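Local atomic coordinates of DivIVA (Staphylococcus aureus, PDB entry 7O39), a protein that probably organises the bacterial divisome during cell division, acting as a dimeric coiled-coil scaffold of the DivIVA family. Residues N7-K12 with Q32-I37. Sequence-based numbering, arbitrary orientation.
Sequences NEIKNK and QLSTEI
The apolar part of the contact centres on I9, whose CD1 methyl reaches across from the short N-terminal helix and rests on S34 of the long helix, 3.8 Å from its CB. CG1 of I9 stands beside the backbone N and anti to the carbonyl carbon (chi1 -68°), and the extended second torsion carries CD1 on to the facing helix. The same methyl meets I37 one turn further along: CD1 of I9 and CD1 of I37 approach end to end at 4.1 Å. A single methyl thus touches residues on two successive turns of the long helix. The small serine allows a close approach here, with the CA atoms of I9 and S34 6.8 Å apart.

The polar atoms at the border, OG of S34 and the amino end of K10, form no bond between the segments. OG of S34 lies anti to its backbone N (chi1 179°) and comes within 4.0 Å of CD1 of I9, a van der Waals contact. K10 borders the apolar patch from its exposed side; its aliphatic chain runs nearly extended, bringing CE to 4.5 Å from OG of S34. Cohesion between the two segments therefore comes from apolar packing, while each helix keeps its own backbone bonds, such as N11 N to N7 O and I37 N to L33 O.

The two helical segments run nearly antiparallel, at 168°, with their axes 9.8 Å apart. I9 and I37 also face the second subunit, where I9 packs on L33 and I37 on I37 of that chain, so the intrachain pair continues into the dimer interface. Helix 6-11 folds back along helix 23-53 in this N-terminal domain, against residues 32-37 within its predicted coiled-coil part, and the intervening chain carries the short strands 16-17 and 20-21.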
loop_
_atom_site.group_PDB
_atom_site.type_symbol
_atom_site.label_atom_id
_atom_site.label_comp_id
_atom_site.label_asym_id
_atom_site.label_seq_id
_atom_site.Cartn_x
_atom_site.Cartn_y
_atom_site.Cartn_z
ATOM N N ASN A 7 10.692 -0.159 4.631
ATOM C CA ASN A 7 11.183 -1.115 5.611
ATOM C C ASN A 7 10.149 -1.392 6.697
ATOM O O ASN A 7 10.070 -2.521 7.189
ATOM C CB ASN A 7 12.543 -0.679 6.149
ATOM C CG ASN A 7 13.670 -0.976 5.162
ATOM O OD1 ASN A 7 13.582 -1.922 4.371
ATOM N ND2 ASN A 7 14.724 -0.173 5.198
ATOM N N GLU A 8 9.305 -0.417 7.043
ATOM C CA GLU A 8 8.217 -0.710 7.970
ATOM C C GLU A 8 7.282 -1.767 7.389
ATOM O O GLU A 8 6.841 -2.682 8.097
ATOM C CB GLU A 8 7.438 0.568 8.298
ATOM C CG GLU A 8 8.115 1.482 9.331
ATOM C CD GLU A 8 7.504 2.877 9.385
ATOM O OE1 GLU A 8 6.614 3.175 8.559
ATOM O OE2 GLU A 8 7.913 3.678 10.256
ATOM N N ILE A 9 6.956 -1.645 6.105
ATOM C CA ILE A 9 6.046 -2.591 5.472
ATOM C C ILE A 9 6.674 -3.970 5.420
ATOM O O ILE A 9 6.047 -4.973 5.777
ATOM C CB ILE A 9 5.657 -2.095 4.069
ATOM C CG1 ILE A 9 4.800 -0.837 4.191
ATOM C CG2 ILE A 9 4.950 -3.203 3.278
ATOM C CD1 ILE A 9 4.532 -0.143 2.879
ATOM N N LYS A 10 7.921 -4.045 4.965
ATOM C CA LYS A 10 8.548 -5.342 4.766
ATOM C C LYS A 10 8.892 -6.017 6.087
ATOM O O LYS A 10 8.943 -7.250 6.149
ATOM C CB LYS A 10 9.776 -5.170 3.875
ATOM C CG LYS A 10 9.411 -4.669 2.481
ATOM C CD LYS A 10 10.626 -4.498 1.583
ATOM C CE LYS A 10 10.338 -3.519 0.452
ATOM N NZ LYS A 10 11.581 -2.893 -0.075
ATOM N N ASN A 11 9.100 -5.246 7.151
ATOM C CA ASN A 11 9.480 -5.785 8.451
ATOM C C ASN A 11 8.290 -6.061 9.359
ATOM O O ASN A 11 8.483 -6.581 10.463
ATOM C CB ASN A 11 10.433 -4.823 9.162
ATOM C CG ASN A 11 11.740 -4.665 8.431
ATOM O OD1 ASN A 11 12.044 -5.437 7.517
ATOM N ND2 ASN A 11 12.526 -3.663 8.822
ATOM N N LYS A 12 7.081 -5.715 8.935
ATOM C CA LYS A 12 5.896 -5.988 9.733
ATOM C C LYS A 12 5.816 -7.481 10.013
ATOM O O LYS A 12 5.973 -8.302 9.107
ATOM C CB LYS A 12 4.667 -5.527 8.954
ATOM C CG LYS A 12 3.327 -5.881 9.546
ATOM C CD LYS A 12 2.968 -4.971 10.677
ATOM C CE LYS A 12 1.629 -5.338 11.276
ATOM N NZ LYS A 12 1.403 -4.515 12.486
ATOM N N GLN A 32 4.915 -5.207 -3.500
ATOM C CA GLN A 32 4.256 -4.486 -4.588
ATOM C C GLN A 32 3.522 -3.255 -4.074
ATOM O O GLN A 32 3.556 -2.190 -4.712
ATOM C CB GLN A 32 3.297 -5.412 -5.327
ATOM C CG GLN A 32 3.981 -6.525 -6.115
ATOM C CD GLN A 32 2.988 -7.364 -6.887
ATOM O OE1 GLN A 32 2.115 -8.010 -6.303
ATOM N NE2 GLN A 32 3.109 -7.352 -8.208
ATOM N N LEU A 33 2.836 -3.376 -2.935
ATOM C CA LEU A 33 2.127 -2.223 -2.393
ATOM C C LEU A 33 3.099 -1.137 -1.950
ATOM O O LEU A 33 2.833 0.058 -2.151
ATOM C CB LEU A 33 1.217 -2.636 -1.238
ATOM C CG LEU A 33 0.062 -3.561 -1.637
ATOM C CD1 LEU A 33 -0.805 -3.880 -0.428
ATOM C CD2 LEU A 33 -0.786 -2.983 -2.764
ATOM N N SER A 34 4.234 -1.522 -1.367
ATOM C CA SER A 34 5.240 -0.530 -0.994
ATOM C C SER A 34 5.746 0.226 -2.217
ATOM O O SER A 34 5.894 1.454 -2.186
ATOM C CB SER A 34 6.397 -1.195 -0.262
ATOM O OG SER A 34 7.366 -0.216 0.060
ATOM N N THR A 35 6.020 -0.491 -3.302
ATOM C CA THR A 35 6.450 0.165 -4.530
ATOM C C THR A 35 5.406 1.169 -5.008
ATOM O O THR A 35 5.748 2.285 -5.410
ATOM C CB THR A 35 6.750 -0.897 -5.589
ATOM O OG1 THR A 35 7.869 -1.670 -5.154
ATOM C CG2 THR A 35 7.081 -0.274 -6.941
ATOM N N GLU A 36 4.123 0.795 -4.971
ATOM C CA GLU A 36 3.070 1.709 -5.398
ATOM C C GLU A 36 3.052 2.959 -4.528
ATOM O O GLU A 36 2.950 4.082 -5.040
ATOM C CB GLU A 36 1.714 1.001 -5.334
ATOM C CG GLU A 36 0.557 1.803 -5.910
ATOM N N ILE A 37 3.171 2.779 -3.207
ATOM C CA ILE A 37 3.196 3.906 -2.276
ATOM C C ILE A 37 4.384 4.813 -2.570
ATOM O O ILE A 37 4.248 6.041 -2.638
ATOM C CB ILE A 37 3.196 3.394 -0.823
ATOM C CG1 ILE A 37 1.810 2.818 -0.488
ATOM C CG2 ILE A 37 3.602 4.495 0.154
ATOM C CD1 ILE A 37 1.751 2.001 0.792
#